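Local coordinates for protein 3-hydroxyacyl-CoA dehydrogenase (Brucella suis, PDB 4O5O) that probably oxidises the hydroxyl of 3-hydroxyacyl-CoA to a keto group with a nicotinamide cofactor, as a short-chain dehydrogenase, at residues Glu135-Asn140 with His190-Met195; Pro199-Phe202 with Met206-Gly209; Lys31-Val34 with Lys39-Leu42. All blocks are in the same frame, centred on the assembly; numbering follows the deposited sequence.

Contact 1: residues Glu135-Asn140 with His190-Met195; sequences EAMAKN and HGIRVM
Where strand 192-199 of the Rossmann-type sheet begins, the C-terminal part of helix 112-137 and the residues after it lie against it, joined through Met137 and Ala138 on one side and Ile192 and His190 on the other. The pairing of Met137 with Ile192 is apolar and buried: Ile192 CD1 sits 3.6 Å from Met137 CB, and further along Met137 SD lies 3.9 Å from Ile192 CG2. Ile192 keeps CG1 beside its own backbone N (chi1 -62°) and then runs on extended, which carries CD1 across to the helix, where it also comes 3.9 Å from Ala138 N. The Met137 chain, extended beyond CG, crosses it obliquely. Both also touch Ile151 of strand 149-154, the neighbour of strand 192-199 in the parallel sheet. The preceding helix 167-187 finishes in a Schellman motif with Gly191 at the C-prime position, so His190 and Ile192 flank a left-handed residue as the chain turns into the strand. In the other segment, a type I turn spans Met137 to Asn140. Ala138 CB touches the His190 ring at ND1 (3.6 Å), coming in obliquely. A water bridges the two segments as well: it donates to Ala138 O over 2.8 Å and pairs with His190 ND1 at the same length, lying in the plane of the imidazole at its edge. Leu104 of a neighbouring subunit packs on both Ala138 and His190.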
ATOM      1  N   GLU B 135     -20.829   4.372 -20.149  1.00  7.20           N
ATOM      2  CA  GLU B 135     -21.580   4.028 -21.341  1.00  7.10           C
ATOM      3  C   GLU B 135     -21.876   5.267 -22.194  1.00  7.61           C
ATOM      4  O   GLU B 135     -21.758   5.249 -23.420  1.00  9.27           O
ATOM      5  CB  GLU B 135     -22.876   3.340 -20.905  1.00  8.49           C
ATOM      6  CG  GLU B 135     -23.692   2.834 -22.100  1.00  9.69           C
ATOM      7  CD  GLU B 135     -24.976   2.141 -21.692  1.00 12.07           C
ATOM      8  OE1 GLU B 135     -25.615   2.570 -20.710  1.00 16.41           O
ATOM      9  OE2 GLU B 135     -25.340   1.139 -22.351  1.00 19.67           O
ATOM     10  N   ALA B 136     -22.281   6.346 -21.535  1.00  8.41           N
ATOM     11  CA  ALA B 136     -22.547   7.605 -22.238  1.00  7.78           C
ATOM     12  C   ALA B 136     -21.237   8.231 -22.808  1.00  8.35           C
ATOM     13  O   ALA B 136     -21.172   8.637 -23.971  1.00  9.68           O
ATOM     14  CB  ALA B 136     -23.257   8.552 -21.282  1.00  9.21           C
ATOM     15  N   MET B 137     -20.190   8.286 -21.987  1.00  8.23           N
ATOM     16  CA  MET B 137     -18.916   8.884 -22.387  1.00  7.53           C
ATOM     17  C   MET B 137     -18.317   8.179 -23.600  1.00  7.40           C
ATOM     18  O   MET B 137     -17.668   8.810 -24.439  1.00  8.35           O
ATOM     19  CB  MET B 137     -17.910   8.821 -21.233  1.00  8.33           C
ATOM     20  CG  MET B 137     -18.217   9.774 -20.103  1.00  8.05           C
ATOM     21  SD  MET B 137     -17.181   9.326 -18.687  1.00  8.26           S
ATOM     22  CE  MET B 137     -17.688  10.530 -17.479  1.00  8.04           C
ATOM     23  N   ALA B 138     -18.520   6.866 -23.668  1.00  7.60           N
ATOM     24  CA  ALA B 138     -17.930   6.056 -24.726  1.00  9.55           C
ATOM     25  C   ALA B 138     -18.426   6.511 -26.108  1.00 10.14           C
ATOM     26  O   ALA B 138     -17.778   6.193 -27.099  1.00 10.56           O
ATOM     27  CB  ALA B 138     -18.204   4.570 -24.512  1.00 10.91           C
ATOM     28  N   LYS B 139     -19.567   7.213 -26.165  1.00  9.00           N
ATOM     29  CA  LYS B 139     -20.131   7.747 -27.406  1.00 10.69           C
ATOM     30  C   LYS B 139     -19.523   9.067 -27.843  1.00 10.22           C
ATOM     31  O   LYS B 139     -19.717   9.499 -28.972  1.00 11.37           O
ATOM     32  CB  LYS B 139     -21.635   7.920 -27.253  1.00 12.54           C
ATOM     33  CG  LYS B 139     -22.355   6.633 -26.915  1.00 14.45           C
ATOM     34  CD  LYS B 139     -23.839   6.878 -26.739  1.00 20.28           C
ATOM     35  CE  LYS B 139     -24.574   5.623 -26.301  1.00 26.46           C
ATOM     36  NZ  LYS B 139     -26.021   5.921 -26.120  1.00 34.33           N
ATOM     37  N   ASN B 140     -18.830   9.737 -26.931  1.00  9.70           N
ATOM     38  CA  ASN B 140     -18.248  11.049 -27.222  1.00  9.52           C
ATOM     39  C   ASN B 140     -17.183  10.945 -28.304  1.00 10.17           C
ATOM     40  O   ASN B 140     -16.460   9.956 -28.398  1.00 11.36           O
ATOM     41  CB  ASN B 140     -17.588  11.657 -25.976  1.00  8.89           C
ATOM     42  CG  ASN B 140     -18.578  12.071 -24.923  1.00  9.44           C
ATOM     43  OD1 ASN B 140     -19.748  12.342 -25.212  1.00 12.00           O
ATOM     44  ND2 ASN B 140     -18.118  12.156 -23.693  1.00  8.58           N
ATOM     45  N   HIS B 190     -11.590   3.009 -24.305  1.00  7.55           N
ATOM     46  CA  HIS B 190     -12.505   4.059 -24.726  1.00  8.47           C
ATOM     47  C   HIS B 190     -11.980   5.469 -24.474  1.00  9.82           C
ATOM     48  O   HIS B 190     -12.690   6.441 -24.698  1.00 11.50           O
ATOM     49  CB  HIS B 190     -13.796   3.912 -23.936  1.00  9.20           C
ATOM     50  CG  HIS B 190     -14.491   2.615 -24.158  1.00  9.07           C
ATOM     51  ND1 HIS B 190     -15.432   2.441 -25.146  1.00 10.31           N
ATOM     52  CD2 HIS B 190     -14.389   1.428 -23.513  1.00  9.99           C
ATOM     53  CE1 HIS B 190     -15.879   1.199 -25.102  1.00 10.48           C
ATOM     54  NE2 HIS B 190     -15.268   0.570 -24.114  1.00 10.50           N
ATOM     55  N   GLY B 191     -10.748   5.590 -23.994  1.00  7.61           N
ATOM     56  CA  GLY B 191     -10.197   6.893 -23.643  1.00  8.25           C
ATOM     57  C   GLY B 191     -10.879   7.527 -22.432  1.00  8.03           C
ATOM     58  O   GLY B 191     -11.003   8.743 -22.356  1.00  8.06           O
ATOM     59  N   ILE B 192     -11.348   6.707 -21.491  1.00  6.78           N
ATOM     60  CA  ILE B 192     -11.993   7.211 -20.297  1.00  7.32           C
ATOM     61  C   ILE B 192     -11.063   6.876 -19.136  1.00  6.38           C
ATOM     62  O   ILE B 192     -10.792   5.717 -18.856  1.00  7.07           O
ATOM     63  CB  ILE B 192     -13.391   6.588 -20.094  1.00  7.92           C
ATOM     64  CG1 ILE B 192     -14.341   6.937 -21.258  1.00  8.29           C
ATOM     65  CG2 ILE B 192     -14.006   7.021 -18.766  1.00  8.84           C
ATOM     66  CD1 ILE B 192     -15.559   6.033 -21.302  1.00  8.41           C
ATOM     67  N   ARG B 193     -10.592   7.922 -18.463  1.00  5.90           N
ATOM     68  CA  ARG B 193      -9.756   7.757 -17.260  1.00  5.61           C
ATOM     69  C   ARG B 193     -10.605   7.556 -16.017  1.00  5.75           C
ATOM     70  O   ARG B 193     -11.760   8.031 -15.955  1.00  6.75           O
ATOM     71  CB  ARG B 193      -8.860   8.991 -17.083  1.00  6.05           C
ATOM     72  CG  ARG B 193      -7.776   9.101 -18.131  1.00  6.68           C
ATOM     73  CD  ARG B 193      -6.764  10.168 -17.830  1.00  6.48           C
ATOM     74  NE  ARG B 193      -7.350  11.494 -17.945  1.00  7.95           N
ATOM     75  CZ  ARG B 193      -7.398  12.442 -17.007  1.00  6.64           C
ATOM     76  NH1 ARG B 193      -6.883  12.270 -15.794  1.00  7.42           N
ATOM     77  NH2 ARG B 193      -7.955  13.598 -17.290  1.00  8.96           N
ATOM     78  N   VAL B 194     -10.023   6.864 -15.034  1.00  6.20           N
ATOM     79  CA  VAL B 194     -10.698   6.572 -13.787  1.00  5.56           C
ATOM     80  C   VAL B 194      -9.696   6.808 -12.674  1.00  5.00           C
ATOM     81  O   VAL B 194      -8.623   6.180 -12.640  1.00  5.66           O
ATOM     82  CB  VAL B 194     -11.217   5.120 -13.748  1.00  7.42           C
ATOM     83  CG1 VAL B 194     -12.032   4.880 -12.495  1.00  7.64           C
ATOM     84  CG2 VAL B 194     -12.037   4.802 -14.983  1.00  8.02           C
ATOM     85  N   MET B 195     -10.070   7.723 -11.772  1.00  5.34           N
ATOM     86  CA  MET B 195      -9.254   8.118 -10.638  1.00  5.38           C
ATOM     87  C   MET B 195     -10.068   8.144  -9.379  1.00  4.61           C
ATOM     88  O   MET B 195     -11.291   8.287  -9.417  1.00  4.57           O
ATOM     89  CB  MET B 195      -8.709   9.522 -10.862  1.00  5.35           C
ATOM     90  CG  MET B 195      -7.542   9.590 -11.833  1.00  5.55           C
ATOM     91  SD  MET B 195      -6.032   8.905 -11.179  1.00  5.84           S
ATOM     92  CE  MET B 195      -5.796   9.895  -9.698  1.00  6.43           C
TER
HETATM   93  O   HOH W   1     -15.614   4.363 -27.192  1.00 12.36           O

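Contact 2: residues Pro199-Phe202 with Met206-Gly209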
ATOM      1  N   PRO B 199     -10.209  11.374   0.604  1.00  5.22           N
ATOM      2  CA  PRO B 199     -10.102  12.510   1.509  1.00  5.86           C
ATOM      3  C   PRO B 199      -9.826  12.140   2.959  1.00  6.27           C
ATOM      4  O   PRO B 199     -10.294  11.097   3.430  1.00  7.02           O
ATOM      5  CB  PRO B 199     -11.472  13.197   1.402  1.00  6.01           C
ATOM      6  CG  PRO B 199     -12.186  12.560   0.285  1.00  9.46           C
ATOM      7  CD  PRO B 199     -11.571  11.206   0.089  1.00  6.27           C
ATOM      8  N   GLY B 200      -9.123  13.031   3.661  1.00  6.03           N
ATOM      9  CA  GLY B 200      -9.055  13.001   5.109  1.00  6.88           C
ATOM     10  C   GLY B 200     -10.260  13.643   5.722  1.00  7.05           C
ATOM     11  O   GLY B 200     -11.384  13.437   5.251  1.00  9.03           O
ATOM     12  N   ILE B 201     -10.030  14.423   6.774  1.00  6.80           N
ATOM     13  CA  ILE B 201     -11.108  15.021   7.502  1.00  8.75           C
ATOM     14  C   ILE B 201     -11.447  16.398   6.887  1.00  8.48           C
ATOM     15  O   ILE B 201     -10.638  17.336   6.941  1.00  9.93           O
ATOM     16  CB  ILE B 201     -10.775  15.189   9.001  1.00 11.00           C
ATOM     17  CG1 ILE B 201     -10.327  13.870   9.632  1.00 11.94           C
ATOM     18  CG2 ILE B 201     -12.019  15.699   9.711  1.00 14.80           C
ATOM     19  CD1 ILE B 201      -9.644  14.007  10.986  1.00 15.31           C
ATOM     20  N   PHE B 202     -12.654  16.509   6.316  1.00  8.84           N
ATOM     21  CA  PHE B 202     -13.135  17.738   5.706  1.00 10.18           C
ATOM     22  C   PHE B 202     -14.340  18.303   6.443  1.00 10.97           C
ATOM     23  O   PHE B 202     -15.062  17.583   7.126  1.00 13.30           O
ATOM     24  CB  PHE B 202     -13.507  17.496   4.244  1.00  9.43           C
ATOM     25  CG  PHE B 202     -12.311  17.520   3.330  1.00  7.82           C
ATOM     26  CD1 PHE B 202     -11.372  16.519   3.365  1.00  7.88           C
ATOM     27  CD2 PHE B 202     -12.079  18.606   2.511  1.00  7.67           C
ATOM     28  CE1 PHE B 202     -10.228  16.599   2.575  1.00  8.36           C
ATOM     29  CE2 PHE B 202     -10.942  18.704   1.740  1.00  7.47           C
ATOM     30  CZ  PHE B 202     -10.013  17.689   1.762  1.00  7.17           C
ATOM     31  N   MET B 206     -21.964  16.754   8.107  1.00 27.66           N
ATOM     32  CA  MET B 206     -21.872  15.910   9.310  1.00 25.24           C
ATOM     33  C   MET B 206     -20.887  16.492  10.316  1.00 23.88           C
ATOM     34  O   MET B 206     -21.196  16.627  11.502  1.00 25.93           O
ATOM     35  CB  MET B 206     -21.451  14.488   8.933  1.00 32.20           C
ATOM     36  N   MET B 207     -19.711  16.867   9.826  1.00 21.64           N
ATOM     37  CA  MET B 207     -18.664  17.420  10.680  1.00 21.11           C
ATOM     38  C   MET B 207     -19.073  18.733  11.327  1.00 23.49           C
ATOM     39  O   MET B 207     -18.880  18.935  12.539  1.00 25.05           O
ATOM     40  CB  MET B 207     -17.417  17.667   9.819  1.00 29.97           C
ATOM     41  CG  MET B 207     -16.244  18.251  10.575  1.00 32.61           C
ATOM     42  SD  MET B 207     -15.664  17.158  11.884  1.00 35.78           S
ATOM     43  CE  MET B 207     -15.414  15.657  10.908  1.00 37.09           C
ATOM     44  N   ALA B 208     -19.626  19.624  10.510  1.00 23.73           N
ATOM     45  CA  ALA B 208     -20.112  20.934  10.968  1.00 27.85           C
ATOM     46  C   ALA B 208     -21.155  20.780  12.076  1.00 29.06           C
ATOM     47  O   ALA B 208     -21.243  21.629  12.956  1.00 35.09           O
ATOM     48  CB  ALA B 208     -20.689  21.708   9.792  1.00 33.74           C
ATOM     49  N   GLY B 209     -21.920  19.683  12.046  1.00 31.80           N
ATOM     50  CA  GLY B 209     -22.907  19.381  13.103  1.00 39.46           C
ATOM     51  C   GLY B 209     -22.339  18.895  14.436  1.00 33.74           C
ATOM     52  O   GLY B 209     -23.039  18.929  15.464  1.00 38.02           O
TER
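Met207 lays its terminal methyl against the CG2 branch of Ile201, Met207 CE to Ile201 CG2 3.6 Å, with the two side chains crossing at about a right angle. CG of Met207 stands opposite its own backbone N (chi1 180°), which sends the chain out from the helix toward the loop. Bends at chi2 (62°) and chi3 (54°) then curl the thioether, bringing CE round to the isoleucine. Nearer the backbone, Met207 lies against the carbonyl of Phe202: CB is 3.6 Å from Phe202 O and CG 3.7 Å from it, plain van der Waals approaches. Phe202 thus takes part through its backbone, while its CB is directed away from the helix segment. Its ring has Gly200 N at the edge, in the ring plane. In short-chain dehydrogenases the Pro-Gly loop after this strand commonly borders the cofactor, consistent with the place of Pro199 and Gly200 here. Ile201 and Met207 share Leu228 as a neighbour, and helix 212-220 covers the methionine through Gln215 and Leu218. The Phe202 side chain touches Leu25 of helix 24-35 and Tyr234 of helix 231-243, and Met246 of a neighbouring subunit packs on it.

Contact 3: residues Lys31-Val34 with Lys39-Leu42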
ATOM      1  N   LYS B  31     -19.684  23.927  -7.646  1.00  8.96           N
ATOM      2  CA  LYS B  31     -19.338  25.376  -7.675  1.00  9.82           C
ATOM      3  C   LYS B  31     -18.061  25.584  -8.505  1.00  9.48           C
ATOM      4  O   LYS B  31     -17.986  26.478  -9.358  1.00 11.48           O
ATOM      5  CB  LYS B  31     -19.188  25.918  -6.254  1.00 10.86           C
ATOM      6  CG  LYS B  31     -18.819  27.387  -6.145  1.00 17.98           C
ATOM      7  CD  LYS B  31     -18.718  27.871  -4.696  1.00 21.45           C
ATOM      8  CE  LYS B  31     -18.295  29.351  -4.617  1.00 31.19           C
ATOM      9  NZ  LYS B  31     -18.324  29.917  -3.237  1.00 43.79           N
ATOM     10  N   MET B  32     -17.047  24.759  -8.251  1.00  9.68           N
ATOM     11  CA  MET B  32     -15.799  24.829  -8.999  1.00 10.75           C
ATOM     12  C   MET B  32     -16.039  24.683 -10.505  1.00 10.53           C
ATOM     13  O   MET B  32     -15.530  25.476 -11.313  1.00 12.55           O
ATOM     14  CB  MET B  32     -14.859  23.723  -8.511  1.00 10.67           C
ATOM     15  CG  MET B  32     -13.540  23.587  -9.260  1.00 11.01           C
ATOM     16  SD  MET B  32     -13.599  22.719 -10.834  1.00 11.79           S
ATOM     17  CE  MET B  32     -14.072  21.081 -10.327  1.00 11.14           C
ATOM     18  N   ALA B  33     -16.851  23.705 -10.879  1.00  9.44           N
ATOM     19  CA  ALA B  33     -17.031  23.413 -12.284  1.00 10.27           C
ATOM     20  C   ALA B  33     -17.772  24.556 -12.999  1.00 11.86           C
ATOM     21  O   ALA B  33     -17.369  24.987 -14.076  1.00 12.85           O
ATOM     22  CB  ALA B  33     -17.762  22.099 -12.436  1.00 10.93           C
ATOM     23  N   VAL B  34     -18.832  25.064 -12.383  1.00 11.48           N
ATOM     24  CA  VAL B  34     -19.571  26.182 -12.973  1.00 12.97           C
ATOM     25  C   VAL B  34     -18.660  27.410 -13.097  1.00 15.43           C
ATOM     26  O   VAL B  34     -18.679  28.088 -14.126  1.00 16.20           O
ATOM     27  CB  VAL B  34     -20.834  26.543 -12.141  1.00 13.76           C
ATOM     28  CG1 VAL B  34     -21.462  27.866 -12.587  1.00 15.37           C
ATOM     29  CG2 VAL B  34     -21.872  25.438 -12.258  1.00 14.27           C
ATOM     30  N   LYS B  39     -20.769  22.943 -17.514  1.00 13.70           N
ATOM     31  CA  LYS B  39     -22.166  22.718 -17.190  1.00 13.53           C
ATOM     32  C   LYS B  39     -22.165  21.631 -16.126  1.00 11.22           C
ATOM     33  O   LYS B  39     -21.294  20.762 -16.136  1.00 13.40           O
ATOM     34  CB  LYS B  39     -22.972  22.222 -18.394  1.00 15.66           C
ATOM     35  CG  LYS B  39     -22.846  23.050 -19.654  1.00 17.79           C
ATOM     36  CD  LYS B  39     -23.273  24.481 -19.421  1.00 20.48           C
ATOM     37  CE  LYS B  39     -23.464  25.163 -20.762  1.00 26.59           C
ATOM     38  NZ  LYS B  39     -23.519  26.637 -20.621  1.00 30.85           N
ATOM     39  N   VAL B  40     -23.144  21.676 -15.218  1.00  9.32           N
ATOM     40  CA  VAL B  40     -23.227  20.705 -14.122  0.50  8.30           C
ATOM     41  C   VAL B  40     -24.635  20.163 -13.942  1.00  8.47           C
ATOM     42  O   VAL B  40     -25.611  20.922 -13.921  1.00  9.98           O
ATOM     43  CB  VAL B  40     -22.818  21.295 -12.763  0.50  8.82           C
ATOM     44  CG1 VAL B  40     -22.904  20.226 -11.683  0.50  8.44           C
ATOM     45  CG2 VAL B  40     -21.420  21.878 -12.821  0.50  9.38           C
ATOM     46  N   VAL B  41     -24.716  18.842 -13.803  1.00  8.79           N
ATOM     47  CA  VAL B  41     -25.932  18.178 -13.437  1.00  8.79           C
ATOM     48  C   VAL B  41     -25.697  17.655 -12.022  1.00  8.23           C
ATOM     49  O   VAL B  41     -24.908  16.720 -11.811  1.00  8.92           O
ATOM     50  CB  VAL B  41     -26.322  17.071 -14.433  1.00 10.13           C
ATOM     51  CG1 VAL B  41     -27.624  16.414 -14.000  1.00 11.75           C
ATOM     52  CG2 VAL B  41     -26.491  17.664 -15.826  1.00 12.80           C
ATOM     53  N   LEU B  42     -26.364  18.305 -11.070  1.00  8.38           N
ATOM     54  CA  LEU B  42     -26.308  17.930  -9.660  1.00  8.96           C
ATOM     55  C   LEU B  42     -27.284  16.796  -9.379  1.00  8.08           C
ATOM     56  O   LEU B  42     -28.464  16.881  -9.740  1.00  8.63           O
ATOM     57  CB  LEU B  42     -26.681  19.129  -8.776  1.00  9.47           C
ATOM     58  CG  LEU B  42     -25.705  20.316  -8.700  1.00 10.74           C
ATOM     59  CD1 LEU B  42     -25.843  21.227  -9.895  1.00 12.85           C
ATOM     60  CD2 LEU B  42     -26.011  21.127  -7.439  1.00 11.56           C
TER
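Rings and other flat side chains play no part where Ala33 and Val34 meet Val40; methyl lies against methyl. A single branch of Val40 does the work. Its CG2 lies 3.6 Å from Val34 CG2 and 3.7 Å from Ala33 CB, the two approaches being about 93° apart at Val40 CG2, so this methyl sits in the angle between two successive helix residues. Val40 was modelled in two conformers, and these contacts belong to the one described, so they may not hold for the other. In that conformer CG1 is placed opposite the backbone N (chi1 -179°) and CG2 beside that N, the branch that reaches the helix. Val34 has a like arrangement (chi1 169°), with its CG2 too beside its own N, and the two valine side chains cross at about a right angle. Ala33, directed at the strand, meets it with its CB alone, consistent with a close approach of helix to sheet. The backbones are nearest at Val34 and Lys39, with CA atoms 6.0 Å apart, close to the short connection between helix and strand. The unit is the first beta-alpha-beta crossover of a Rossmann-type fold: strand 15-19, helix 24-35, strand 39-44. Strand 39-44 is bonded through its backbone to Phe16 of strand 15-19 and, on its other edge, to Arg62 of strand 61-65. Ala33 also rests on Phe16 and Val40 on Ile18, both of strand 15-19; Met32 touches helix 231-243, and Val41, on the other face of the sheet, meets helix 71-85.

From the N terminus contact 3 comes first, closing the short turn that takes helix 24-35 into strand 39-44. Contact 1 follows, closing a much longer loop of 49 residues between helix 112-137 and strand 192-199, which takes in strand 149-154 and helix 167-187. Contact 2 comes last and closes a loop of three residues, where strand 192-199 gives way to helix 205-209. The three are in series, so none encloses or crosses another. Contacts 1 and 3 reach the same parallel sheet, with centres about 19 Å apart. Strand 192-199 begins at contact 1 and leads to contact 2, whose centre is about 31 Å away, across the centre of the chain.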